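Local coordinates for T CELL surface glycoprotein CD4 (Rattus norvegicus, PDB 1CID), which probably acts as a T-cell co-receptor for class II MHC molecules, and is represented here by its two immunoglobulin-like domains 3 and 4, at residues R130-Q135 / Q160-E165; T116-V121 / E146-V151; P62-S67 / L74-V79; K7-S12 / L104-V109. All blocks are in the same frame, centred on the assembly; numbering follows the deposited sequence.

Contact 1. Residues R130-Q135 / Q160-E165; sequences RLILKQ and QCLLSE
CG1 of Ile132 stands anti to its carbonyl carbon (chi1 -63°), and an extended second torsion of 155° carries CD1 on toward Ser164, where the methyl lies 3.3 Å from OG. The pair belongs to an immunoglobulin C2-type sandwich, in which strands 129-135 and 158-165, corresponding to C and F, form the middle of a four-stranded antiparallel sheet. The short segments run 155° apart. Their ladder is regular: Arg130 pairs with Ser164 and Ile132 with Leu162 through bonds in both directions, the shortest of these from Leu162 N to Ile132 O at 2.7 Å. Farther on, Gln160 N bonds to Lys134 O at 2.7 Å, whereas the return bond from Lys134 N to Gln160 O is weak.

The ladder separates two unlike surfaces. Ile132 and Leu162 share the outward one with Arg130, Lys134, Gln160 and Ser164; CG2 of Ile132 meets the branch carbon CG of Leu162 at 4.2 Å, and Lys134 lies beside Gln160, both pointing the same way. Arg130 turns its guanidinium to Ser143 O of the neighbouring strand. Leu131, Leu133, Cys161 and Leu163 are buried on the inward surface, where Met107 and Ile149 of the opposing sheet pack against them. Cys161 is disulfide-bonded there to Cys119, the bridge that joins the two sheets of this fold. Two leucine methyls flank the cysteine: CD2 of Leu131 is 3.9 Å from Cys161 SG, and CD2 of Leu133 is 3.9 Å from Cys161 CB.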
loop_
_atom_site.group_PDB
_atom_site.type_symbol
_atom_site.label_atom_id
_atom_site.label_comp_id
_atom_site.label_asym_id
_atom_site.label_seq_id
_atom_site.Cartn_x
_atom_site.Cartn_y
_atom_site.Cartn_z
ATOM N N ARG A 130 1.917 15.732 -4.171
ATOM C CA ARG A 130 0.723 16.577 -3.979
ATOM C C ARG A 130 -0.491 15.804 -4.444
ATOM O O ARG A 130 -0.218 14.878 -5.202
ATOM C CB ARG A 130 0.872 17.916 -4.627
ATOM C CG ARG A 130 1.661 17.814 -5.915
ATOM C CD ARG A 130 2.474 19.072 -6.173
ATOM N NE ARG A 130 1.642 20.229 -6.026
ATOM C CZ ARG A 130 1.770 21.406 -5.487
ATOM N NH1 ARG A 130 2.954 21.663 -4.994
ATOM N NH2 ARG A 130 0.842 22.382 -5.327
ATOM N N LEU A 131 -1.611 16.200 -3.954
ATOM C CA LEU A 131 -2.885 15.579 -4.286
ATOM C C LEU A 131 -3.641 16.565 -5.214
ATOM O O LEU A 131 -3.555 17.805 -5.087
ATOM C CB LEU A 131 -3.604 15.370 -2.985
ATOM C CG LEU A 131 -3.785 14.064 -2.225
ATOM C CD1 LEU A 131 -4.884 14.253 -1.191
ATOM C CD2 LEU A 131 -4.072 12.909 -3.164
ATOM N N ILE A 132 -4.331 15.930 -6.124
ATOM C CA ILE A 132 -5.011 16.643 -7.185
ATOM C C ILE A 132 -6.380 16.070 -7.444
ATOM O O ILE A 132 -6.482 14.867 -7.692
ATOM C CB ILE A 132 -4.040 16.425 -8.410
ATOM C CG1 ILE A 132 -2.641 17.073 -8.173
ATOM C CG2 ILE A 132 -4.600 16.887 -9.762
ATOM C CD1 ILE A 132 -1.682 16.223 -9.106
ATOM N N LEU A 133 -7.368 16.916 -7.450
ATOM C CA LEU A 133 -8.774 16.610 -7.761
ATOM C C LEU A 133 -8.987 17.358 -9.091
ATOM O O LEU A 133 -8.725 18.544 -9.168
ATOM C CB LEU A 133 -9.694 16.979 -6.615
ATOM C CG LEU A 133 -10.226 15.885 -5.706
ATOM C CD1 LEU A 133 -11.062 16.498 -4.671
ATOM C CD2 LEU A 133 -11.023 14.862 -6.495
ATOM N N LYS A 134 -9.309 16.751 -10.179
ATOM C CA LYS A 134 -9.532 17.104 -11.530
ATOM C C LYS A 134 -10.873 16.543 -12.028
ATOM O O LYS A 134 -11.452 15.627 -11.426
ATOM C CB LYS A 134 -8.675 16.239 -12.392
ATOM C CG LYS A 134 -7.474 16.801 -13.107
ATOM C CD LYS A 134 -7.645 15.792 -14.237
ATOM C CE LYS A 134 -6.334 15.446 -14.759
ATOM N NZ LYS A 134 -5.232 16.431 -14.996
ATOM N N GLN A 135 -11.292 17.090 -13.163
ATOM C CA GLN A 135 -12.585 16.582 -13.727
ATOM C C GLN A 135 -12.113 15.468 -14.645
ATOM O O GLN A 135 -11.026 15.739 -15.186
ATOM C CB GLN A 135 -13.398 17.647 -14.424
ATOM C CG GLN A 135 -14.806 17.774 -13.869
ATOM C CD GLN A 135 -15.258 19.197 -13.946
ATOM O OE1 GLN A 135 -14.425 20.117 -14.006
ATOM N NE2 GLN A 135 -16.579 19.295 -13.957
ATOM N N GLN A 160 -11.429 12.962 -11.035
ATOM C CA GLN A 160 -10.426 11.867 -10.873
ATOM C C GLN A 160 -9.592 12.249 -9.688
ATOM O O GLN A 160 -9.600 13.482 -9.424
ATOM C CB GLN A 160 -9.888 11.754 -12.251
ATOM C CG GLN A 160 -8.566 11.042 -12.180
ATOM C CD GLN A 160 -7.988 10.966 -13.573
ATOM O OE1 GLN A 160 -7.843 11.896 -14.358
ATOM N NE2 GLN A 160 -7.602 9.766 -13.965
ATOM N N CYS A 161 -8.950 11.385 -8.903
ATOM C CA CYS A 161 -8.080 11.970 -7.834
ATOM C C CYS A 161 -6.655 11.471 -8.083
ATOM O O CYS A 161 -6.473 10.258 -8.373
ATOM C CB CYS A 161 -8.606 11.848 -6.414
ATOM S SG CYS A 161 -7.281 12.424 -5.272
ATOM N N LEU A 162 -5.622 12.309 -8.074
ATOM C CA LEU A 162 -4.288 11.721 -8.349
ATOM C C LEU A 162 -3.290 12.120 -7.278
ATOM O O LEU A 162 -3.489 13.211 -6.755
ATOM C CB LEU A 162 -3.824 12.241 -9.624
ATOM C CG LEU A 162 -4.409 12.851 -10.829
ATOM C CD1 LEU A 162 -3.192 13.048 -11.764
ATOM C CD2 LEU A 162 -5.255 11.891 -11.610
ATOM N N LEU A 163 -2.320 11.260 -7.108
ATOM C CA LEU A 163 -1.148 11.363 -6.209
ATOM C C LEU A 163 0.061 11.423 -7.196
ATOM O O LEU A 163 0.264 10.483 -8.006
ATOM C CB LEU A 163 -0.869 10.281 -5.232
ATOM C CG LEU A 163 -0.016 10.013 -4.028
ATOM C CD1 LEU A 163 1.226 9.271 -4.407
ATOM C CD2 LEU A 163 0.448 11.276 -3.305
ATOM N N SER A 164 0.720 12.538 -7.018
ATOM C CA SER A 164 1.871 12.722 -7.895
ATOM C C SER A 164 3.040 13.210 -7.065
ATOM O O SER A 164 2.846 13.935 -6.087
ATOM C CB SER A 164 1.506 13.733 -8.968
ATOM O OG SER A 164 1.347 15.043 -8.439
ATOM N N GLU A 165 4.201 12.760 -7.503
ATOM C CA GLU A 165 5.553 13.152 -7.042
ATOM C C GLU A 165 6.292 13.533 -8.370
ATOM O O GLU A 165 6.323 12.764 -9.356
ATOM C CB GLU A 165 6.348 12.261 -6.178
ATOM C CG GLU A 165 7.872 12.525 -6.129
ATOM C CD GLU A 165 8.395 11.263 -6.792
ATOM O OE1 GLU A 165 8.146 11.242 -8.021
ATOM O OE2 GLU A 165 8.924 10.319 -6.220
#

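Contact 2. Residues T116-V121 / E146-V151; sequences TLTCEV and EKVIQV
The flat groups that join Cys119 to Ile149 are peptide units, not rings; they meet through N-H and C=O, and side chains cover the two faces of the ribbon they build. One face carries Thr118, Glu120, Val148 and Gln150, the other Leu117, Cys119, Ile149 and Val151. Cys119 N gives a bond of 3.0 Å to Ile149 O, and Ile149 N returns one of 3.1 Å to Cys119 O. Val151 N bonds likewise to Leu117 O, while the bond from Leu117 N back to Val151 O is weak.

On the more open face, CG2 of Thr118 rests 3.4 Å from Ile149 O and also touches Val148. The first torsion of Val148 sets CG2 anti to the backbone N, which brings it 3.5 Å from Cys119 O and 3.6 Å from Glu120 CB. On the buried face Cys119 CB meets Ile149 CG1 at 4.2 Å, and Leu131 and Leu133 of the facing sheet close over this layer. At the far end Val121 N bonds to Lys147 O at 3.1 Å. The side chains of these two residues cross at about a right angle, CG1 of Val121 against CG of Lys147. The extended lysine then takes its ammonium to Gly123 O and to Glu35, a salt bridge reaching into the preceding domain. Antiparallel pairing of this kind, with Cys119 on one strand and its disulfide partner Cys161 in the opposite sheet, is typical of the B and E strands of an immunoglobulin sandwich.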
loop_
_atom_site.group_PDB
_atom_site.type_symbol
_atom_site.label_atom_id
_atom_site.label_comp_id
_atom_site.label_asym_id
_atom_site.label_seq_id
_atom_site.Cartn_x
_atom_site.Cartn_y
_atom_site.Cartn_z
ATOM N N THR A 116 -19.621 18.254 -0.730
ATOM C CA THR A 116 -18.274 17.721 -0.598
ATOM C C THR A 116 -17.891 16.635 -1.556
ATOM O O THR A 116 -18.767 15.831 -1.873
ATOM C CB THR A 116 -18.258 17.250 0.910
ATOM O OG1 THR A 116 -18.870 18.390 1.585
ATOM C CG2 THR A 116 -16.842 16.982 1.430
ATOM N N LEU A 117 -16.643 16.622 -1.969
ATOM C CA LEU A 117 -15.902 15.675 -2.794
ATOM C C LEU A 117 -14.534 15.623 -2.016
ATOM O O LEU A 117 -14.088 16.767 -1.910
ATOM C CB LEU A 117 -15.470 15.907 -4.237
ATOM C CG LEU A 117 -14.741 14.767 -4.926
ATOM C CD1 LEU A 117 -15.644 13.554 -5.192
ATOM C CD2 LEU A 117 -14.255 15.202 -6.297
ATOM N N THR A 118 -14.085 14.468 -1.563
ATOM C CA THR A 118 -12.856 14.487 -0.800
ATOM C C THR A 118 -11.800 13.503 -1.265
ATOM O O THR A 118 -12.210 12.461 -1.804
ATOM C CB THR A 118 -13.144 14.329 0.724
ATOM O OG1 THR A 118 -14.453 14.874 0.972
ATOM C CG2 THR A 118 -12.066 15.167 1.444
ATOM N N CYS A 119 -10.534 13.778 -1.070
ATOM C CA CYS A 119 -9.643 12.706 -1.505
ATOM C C CYS A 119 -8.622 12.684 -0.409
ATOM O O CYS A 119 -8.253 13.833 -0.162
ATOM C CB CYS A 119 -9.167 13.085 -2.824
ATOM S SG CYS A 119 -7.823 12.100 -3.389
ATOM N N GLU A 120 -8.369 11.533 0.226
ATOM C CA GLU A 120 -7.340 11.514 1.249
ATOM C C GLU A 120 -6.530 10.226 1.007
ATOM O O GLU A 120 -7.067 9.233 0.522
ATOM C CB GLU A 120 -7.564 11.377 2.692
ATOM C CG GLU A 120 -8.768 10.537 2.989
ATOM C CD GLU A 120 -9.141 10.746 4.472
ATOM O OE1 GLU A 120 -8.136 10.745 5.235
ATOM O OE2 GLU A 120 -10.434 10.885 4.562
ATOM N N VAL A 121 -5.282 10.448 1.372
ATOM C CA VAL A 121 -4.262 9.373 1.230
ATOM C C VAL A 121 -3.566 9.092 2.563
ATOM O O VAL A 121 -3.455 9.994 3.447
ATOM C CB VAL A 121 -3.379 9.902 0.089
ATOM C CG1 VAL A 121 -2.148 10.686 0.469
ATOM C CG2 VAL A 121 -2.793 8.833 -0.804
ATOM N N GLU A 146 -0.751 18.548 0.488
ATOM C CA GLU A 146 -1.316 17.953 1.642
ATOM C C GLU A 146 -1.791 16.526 1.385
ATOM O O GLU A 146 -1.538 15.910 0.331
ATOM C CB GLU A 146 -2.489 18.756 2.118
ATOM C CG GLU A 146 -2.315 20.217 2.456
ATOM C CD GLU A 146 -3.666 20.917 2.456
ATOM O OE1 GLU A 146 -4.349 21.124 1.428
ATOM O OE2 GLU A 146 -4.088 21.257 3.605
ATOM N N LYS A 147 -2.404 16.019 2.470
ATOM C CA LYS A 147 -2.817 14.607 2.457
ATOM C C LYS A 147 -4.318 14.478 2.398
ATOM O O LYS A 147 -4.832 13.348 2.230
ATOM C CB LYS A 147 -2.184 13.864 3.617
ATOM C CG LYS A 147 -0.832 13.153 3.459
ATOM C CD LYS A 147 -0.430 12.250 4.641
ATOM C CE LYS A 147 0.677 11.328 4.111
ATOM N NZ LYS A 147 0.771 10.151 5.021
ATOM N N VAL A 148 -4.994 15.600 2.520
ATOM C CA VAL A 148 -6.428 15.503 2.272
ATOM C C VAL A 148 -6.864 16.808 1.596
ATOM O O VAL A 148 -6.752 17.863 2.246
ATOM C CB VAL A 148 -7.121 15.026 3.501
ATOM C CG1 VAL A 148 -7.086 16.006 4.629
ATOM C CG2 VAL A 148 -8.589 14.793 3.141
ATOM N N ILE A 149 -7.277 16.712 0.324
ATOM C CA ILE A 149 -7.802 17.905 -0.331
ATOM C C ILE A 149 -9.311 17.746 -0.465
ATOM O O ILE A 149 -9.686 16.592 -0.497
ATOM C CB ILE A 149 -7.169 18.148 -1.692
ATOM C CG1 ILE A 149 -7.408 16.877 -2.497
ATOM C CG2 ILE A 149 -5.758 18.521 -1.239
ATOM C CD1 ILE A 149 -6.664 16.834 -3.848
ATOM N N GLN A 150 -9.985 18.849 -0.580
ATOM C CA GLN A 150 -11.463 18.850 -0.618
ATOM C C GLN A 150 -11.952 19.726 -1.745
ATOM O O GLN A 150 -11.150 20.606 -2.069
ATOM C CB GLN A 150 -11.878 19.289 0.789
ATOM C CG GLN A 150 -13.291 19.149 1.264
ATOM C CD GLN A 150 -13.930 20.528 1.340
ATOM O OE1 GLN A 150 -14.214 21.105 0.254
ATOM N NE2 GLN A 150 -14.098 21.075 2.560
ATOM N N VAL A 151 -13.114 19.523 -2.326
ATOM C CA VAL A 151 -13.676 20.347 -3.392
ATOM C C VAL A 151 -15.171 20.580 -3.049
ATOM O O VAL A 151 -16.004 19.725 -2.818
ATOM C CB VAL A 151 -13.553 19.960 -4.868
ATOM C CG1 VAL A 151 -14.508 20.580 -5.903
ATOM C CG2 VAL A 151 -12.136 20.257 -5.377
#

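Contact 3. Residues P62-S67 / L74-V79; sequences PKFQLS and LQIPQV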
loop_
_atom_site.group_PDB
_atom_site.type_symbol
_atom_site.label_atom_id
_atom_site.label_comp_id
_atom_site.label_asym_id
_atom_site.label_seq_id
_atom_site.Cartn_x
_atom_site.Cartn_y
_atom_site.Cartn_z
ATOM N N PRO A 62 -3.897 -6.549 9.655
ATOM C CA PRO A 62 -4.585 -7.011 8.458
ATOM C C PRO A 62 -4.419 -8.478 8.077
ATOM O O PRO A 62 -3.356 -8.948 8.546
ATOM C CB PRO A 62 -4.014 -6.241 7.279
ATOM C CG PRO A 62 -2.635 -5.883 7.747
ATOM C CD PRO A 62 -2.943 -5.551 9.157
ATOM N N LYS A 63 -5.190 -9.211 7.311
ATOM C CA LYS A 63 -4.844 -10.630 7.050
ATOM C C LYS A 63 -3.861 -10.781 5.896
ATOM O O LYS A 63 -4.225 -10.894 4.717
ATOM C CB LYS A 63 -6.047 -11.547 6.834
ATOM C CG LYS A 63 -6.104 -12.921 7.485
ATOM C CD LYS A 63 -7.391 -13.737 7.443
ATOM C CE LYS A 63 -8.483 -13.563 8.495
ATOM N NZ LYS A 63 -9.674 -12.821 8.008
ATOM N N PHE A 64 -2.579 -10.808 6.203
ATOM C CA PHE A 64 -1.443 -10.977 5.277
ATOM C C PHE A 64 -1.701 -12.334 4.664
ATOM O O PHE A 64 -2.306 -13.162 5.339
ATOM C CB PHE A 64 -0.226 -10.803 6.084
ATOM C CG PHE A 64 0.125 -9.516 6.713
ATOM C CD1 PHE A 64 0.243 -8.382 5.924
ATOM C CD2 PHE A 64 0.482 -9.403 8.063
ATOM C CE1 PHE A 64 0.628 -7.128 6.412
ATOM C CE2 PHE A 64 0.893 -8.194 8.619
ATOM C CZ PHE A 64 0.948 -7.048 7.775
ATOM N N GLN A 65 -1.383 -12.640 3.453
ATOM C CA GLN A 65 -1.591 -13.926 2.836
ATOM C C GLN A 65 -0.241 -14.218 2.169
ATOM O O GLN A 65 0.125 -13.240 1.487
ATOM C CB GLN A 65 -2.405 -14.071 1.585
ATOM C CG GLN A 65 -3.466 -15.129 1.906
ATOM C CD GLN A 65 -4.743 -14.316 1.685
ATOM O OE1 GLN A 65 -5.571 -14.674 0.851
ATOM N NE2 GLN A 65 -4.785 -13.215 2.454
ATOM N N LEU A 66 0.261 -15.398 2.347
ATOM C CA LEU A 66 1.558 -15.669 1.715
ATOM C C LEU A 66 1.261 -16.662 0.595
ATOM O O LEU A 66 0.371 -17.461 0.738
ATOM C CB LEU A 66 2.662 -16.279 2.573
ATOM C CG LEU A 66 3.994 -15.807 3.106
ATOM C CD1 LEU A 66 4.723 -14.909 2.139
ATOM C CD2 LEU A 66 3.631 -15.076 4.404
ATOM N N SER A 67 2.026 -16.669 -0.433
ATOM C CA SER A 67 2.010 -17.571 -1.585
ATOM C C SER A 67 2.431 -18.969 -1.147
ATOM O O SER A 67 3.614 -18.956 -0.662
ATOM C CB SER A 67 3.065 -17.059 -2.560
ATOM O OG SER A 67 4.432 -16.933 -2.063
ATOM N N LEU A 74 3.662 -11.695 -0.917
ATOM C CA LEU A 74 2.907 -11.437 0.312
ATOM C C LEU A 74 1.781 -10.589 -0.236
ATOM O O LEU A 74 1.965 -9.741 -1.091
ATOM C CB LEU A 74 3.876 -10.866 1.285
ATOM C CG LEU A 74 3.540 -9.856 2.358
ATOM C CD1 LEU A 74 3.558 -8.480 1.685
ATOM C CD2 LEU A 74 2.229 -10.195 3.068
ATOM N N GLN A 75 0.582 -10.782 0.219
ATOM C CA GLN A 75 -0.514 -9.967 -0.437
ATOM C C GLN A 75 -1.335 -9.370 0.632
ATOM O O GLN A 75 -1.760 -10.318 1.296
ATOM C CB GLN A 75 -0.922 -11.121 -1.328
ATOM C CG GLN A 75 -2.195 -11.782 -1.630
ATOM C CD GLN A 75 -3.254 -10.734 -1.960
ATOM O OE1 GLN A 75 -3.608 -9.921 -1.094
ATOM N NE2 GLN A 75 -3.733 -10.715 -3.200
ATOM N N ILE A 76 -1.527 -8.114 0.904
ATOM C CA ILE A 76 -2.463 -7.648 1.992
ATOM C C ILE A 76 -3.747 -7.601 1.191
ATOM O O ILE A 76 -3.671 -7.032 0.100
ATOM C CB ILE A 76 -1.947 -6.496 2.855
ATOM C CG1 ILE A 76 -2.973 -5.354 2.906
ATOM C CG2 ILE A 76 -0.526 -5.896 2.593
ATOM C CD1 ILE A 76 -2.566 -4.288 3.993
ATOM N N PRO A 77 -4.876 -8.214 1.543
ATOM C CA PRO A 77 -6.000 -8.342 0.608
ATOM C C PRO A 77 -7.226 -7.496 0.360
ATOM O O PRO A 77 -7.981 -7.744 -0.665
ATOM C CB PRO A 77 -6.353 -9.854 0.929
ATOM C CG PRO A 77 -6.132 -10.009 2.392
ATOM C CD PRO A 77 -5.081 -8.971 2.809
ATOM N N GLN A 78 -7.468 -6.514 1.207
ATOM C CA GLN A 78 -8.709 -5.700 0.930
ATOM C C GLN A 78 -8.282 -4.549 1.808
ATOM O O GLN A 78 -8.661 -4.503 2.937
ATOM C CB GLN A 78 -9.934 -6.472 1.077
ATOM C CG GLN A 78 -11.294 -6.286 1.542
ATOM C CD GLN A 78 -11.918 -5.838 2.841
ATOM O OE1 GLN A 78 -11.748 -6.234 4.043
ATOM N NE2 GLN A 78 -12.897 -4.855 2.706
ATOM N N VAL A 79 -7.395 -3.791 1.147
ATOM C CA VAL A 79 -6.756 -2.588 1.657
ATOM C C VAL A 79 -7.651 -1.567 2.296
ATOM O O VAL A 79 -8.857 -1.497 2.052
ATOM C CB VAL A 79 -5.877 -2.090 0.536
ATOM C CG1 VAL A 79 -5.638 -0.665 0.086
ATOM C CG2 VAL A 79 -4.635 -2.593 1.252
#
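Phe64 lies beside Leu74 and Ile76, pointing the same way, and its ring is a broad ridge that the smaller groups around it fit. CD2 of Leu74 settles in the notch between CB and CD1 of Phe64, 3.9 Å from CD1, while CG2 of Ile76 sits at the ring edge, 4.2 Å from CE1 of Phe64. Pro62 puts CG 3.7 Å above one ring face, toward the rim, and also meets CD1 of Ile76. Trp32 meets the Phe64 ring in an edge-to-face stack. These groups close the core side of a short beta hairpin in the first domain, made by strands 65-66 and 73-76.

Its backbone is joined at Gln65 and Gln75: Gln75 N bonds to Gln65 O at 2.8 Å, and the return bond is weak. Nearer the turn, Ser67 bonds to Thr73. On the outer side CG of Pro77 lies 3.5 Å from NE2 of Gln65. An alanine in place of Pro77 would remove CG and CD, probably leaving a gap beside the Gln65 amide and that side chain freer to turn. With one sound hydrogen bond and one weak one between these two segments, much of their cohesion probably comes from the apolar fit around Phe64.

Contact 4. Residues K7-S12 / L104-V109; sequences KSEGES and LVVMKV
The carbonyl oxygen of Lys7 is gripped by two groups of the neighbouring strand: Met107 N at 3.0 Å, and the CA-H of Val106, whose CA is 3.2 Å from Lys7 O. The ladder continues on both sides. Lys7 N bonds to Val105 O at 3.0 Å, and Glu9 N bonds to Met107 O at 3.1 Å. The two strands run parallel, as the A' and G strands do in V-type immunoglobulin folds, so the N-terminal strand 4-8 is joined to strand 97-110, which goes on into the second domain.

Beyond Ser8 the chain leaves the sheet through a type II turn from Ser8 to Glu11, with Gly10 taking the positive phi of 90°. Glu11 folds back over the turn and accepts Ser8 N on OE1 at 3.0 Å, from above the carboxylate plane. Its other oxygen, OE2 of Glu11, forms a salt bridge with NZ of Lys7 at 3.5 Å. On the outer side Glu9, with CG anti to its backbone N, extends across the side chain of Lys108 and forms a salt bridge, OE1 to NZ 3.5 Å. CG1 of Val106 lies 3.7 Å from Lys7 O and also approaches Glu9 N, where the chain turns off the sheet. Met107 instead turns inward to Cys161 and Leu163 of the second domain. Main-chain bonds thus set the register, while the two long ion pairs are likely to add a softer electrostatic hold on the turn.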
loop_
_atom_site.group_PDB
_atom_site.type_symbol
_atom_site.label_atom_id
_atom_site.label_comp_id
_atom_site.label_asym_id
_atom_site.label_seq_id
_atom_site.Cartn_x
_atom_site.Cartn_y
_atom_site.Cartn_z
ATOM N N LYS A 7 -2.510 2.011 -3.595
ATOM C CA LYS A 7 -3.799 1.413 -3.826
ATOM C C LYS A 7 -5.002 2.193 -3.361
ATOM O O LYS A 7 -4.973 3.023 -2.434
ATOM C CB LYS A 7 -3.826 0.060 -3.043
ATOM C CG LYS A 7 -2.607 -0.734 -3.558
ATOM C CD LYS A 7 -3.031 -1.638 -4.641
ATOM C CE LYS A 7 -2.001 -2.091 -5.621
ATOM N NZ LYS A 7 -2.877 -2.641 -6.729
ATOM N N SER A 8 -6.141 1.894 -3.983
ATOM C CA SER A 8 -7.394 2.560 -3.633
ATOM C C SER A 8 -7.981 1.471 -2.687
ATOM O O SER A 8 -7.891 0.237 -2.788
ATOM C CB SER A 8 -8.391 3.060 -4.644
ATOM O OG SER A 8 -7.850 3.236 -5.956
ATOM N N GLU A 9 -8.629 2.171 -1.782
ATOM C CA GLU A 9 -9.222 1.336 -0.795
ATOM C C GLU A 9 -10.076 0.281 -1.386
ATOM O O GLU A 9 -10.811 0.570 -2.322
ATOM C CB GLU A 9 -10.033 2.355 -0.078
ATOM C CG GLU A 9 -10.197 1.742 1.300
ATOM C CD GLU A 9 -11.168 2.533 2.082
ATOM O OE1 GLU A 9 -12.140 2.941 1.373
ATOM O OE2 GLU A 9 -10.965 2.720 3.264
ATOM N N GLY A 10 -10.073 -0.870 -0.792
ATOM C CA GLY A 10 -10.874 -2.027 -1.178
ATOM C C GLY A 10 -10.019 -2.796 -2.172
ATOM O O GLY A 10 -10.442 -3.909 -2.596
ATOM N N GLU A 11 -8.854 -2.335 -2.577
ATOM C CA GLU A 11 -8.102 -3.198 -3.547
ATOM C C GLU A 11 -7.102 -4.093 -2.873
ATOM O O GLU A 11 -6.819 -3.965 -1.688
ATOM C CB GLU A 11 -7.571 -2.077 -4.427
ATOM C CG GLU A 11 -7.884 -1.872 -5.876
ATOM C CD GLU A 11 -6.873 -1.060 -6.675
ATOM O OE1 GLU A 11 -6.978 0.155 -6.320
ATOM O OE2 GLU A 11 -6.036 -1.313 -7.575
ATOM N N SER A 12 -6.362 -5.003 -3.415
ATOM C CA SER A 12 -5.352 -5.898 -2.943
ATOM C C SER A 12 -3.981 -5.336 -3.142
ATOM O O SER A 12 -3.773 -4.948 -4.280
ATOM C CB SER A 12 -5.386 -7.201 -3.792
ATOM O OG SER A 12 -6.557 -7.852 -3.223
ATOM N N LEU A 104 2.988 0.737 1.936
ATOM C CA LEU A 104 1.675 0.778 1.351
ATOM C C LEU A 104 1.033 2.133 1.620
ATOM O O LEU A 104 0.824 2.326 2.820
ATOM C CB LEU A 104 0.923 -0.345 1.988
ATOM C CG LEU A 104 -0.576 -0.234 1.691
ATOM C CD1 LEU A 104 -0.787 -0.895 0.335
ATOM C CD2 LEU A 104 -1.310 -0.975 2.781
ATOM N N VAL A 105 0.839 2.789 0.421
ATOM C CA VAL A 105 0.121 4.095 0.548
ATOM C C VAL A 105 -1.281 3.840 -0.099
ATOM O O VAL A 105 -1.188 3.283 -1.192
ATOM C CB VAL A 105 0.719 5.411 0.137
ATOM C CG1 VAL A 105 2.213 5.368 -0.219
ATOM C CG2 VAL A 105 0.048 6.177 -0.986
ATOM N N VAL A 106 -2.360 4.216 0.579
ATOM C CA VAL A 106 -3.781 4.143 0.347
ATOM C C VAL A 106 -4.553 5.476 0.175
ATOM O O VAL A 106 -4.528 6.382 0.979
ATOM C CB VAL A 106 -4.559 3.393 1.445
ATOM C CG1 VAL A 106 -6.033 3.211 1.125
ATOM C CG2 VAL A 106 -3.957 2.035 1.570
ATOM N N MET A 107 -5.357 5.502 -0.880
ATOM C CA MET A 107 -6.197 6.617 -1.307
ATOM C C MET A 107 -7.678 6.299 -1.115
ATOM O O MET A 107 -8.061 5.165 -1.462
ATOM C CB MET A 107 -6.072 6.854 -2.813
ATOM C CG MET A 107 -6.758 8.078 -3.342
ATOM S SD MET A 107 -6.315 8.637 -4.971
ATOM C CE MET A 107 -4.766 9.442 -4.985
ATOM N N LYS A 108 -8.354 7.311 -0.652
ATOM C CA LYS A 108 -9.826 7.179 -0.470
ATOM C C LYS A 108 -10.599 8.420 -0.993
ATOM O O LYS A 108 -10.493 9.516 -0.380
ATOM C CB LYS A 108 -10.265 6.951 0.968
ATOM C CG LYS A 108 -11.828 6.638 1.137
ATOM C CD LYS A 108 -12.404 6.772 2.502
ATOM C CE LYS A 108 -13.867 6.579 2.747
ATOM N NZ LYS A 108 -14.575 5.292 2.365
ATOM N N VAL A 109 -11.360 8.209 -2.078
ATOM C CA VAL A 109 -12.140 9.272 -2.723
ATOM C C VAL A 109 -13.615 9.075 -2.307
ATOM O O VAL A 109 -14.038 7.954 -2.593
ATOM C CB VAL A 109 -12.211 9.347 -4.250
ATOM C CG1 VAL A 109 -12.822 10.630 -4.859
ATOM C CG2 VAL A 109 -10.873 9.213 -4.938
#

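Overall arrangement
From the N terminus, segment 7-12 opens contact 4, which closes only when strand 97-110 arrives some ninety residues later. Contact 3, a local hairpin, opens and closes within that long loop and touches contact 4 where Val79 meets Glu11 and Val106. The strand that completes contact 4 then carries the chain into the second domain, where contacts 2 and 1 cross: 116-121 and 130-135 are laid down first, and 146-151 and 160-165 come back to them in the same order. Contacts 1 and 2 occupy facing sheets linked by the disulfide, and Met107 of contact 4 packs between them. Contact 3 stays remote, its centre about 27 Å from those of contacts 1 and 2.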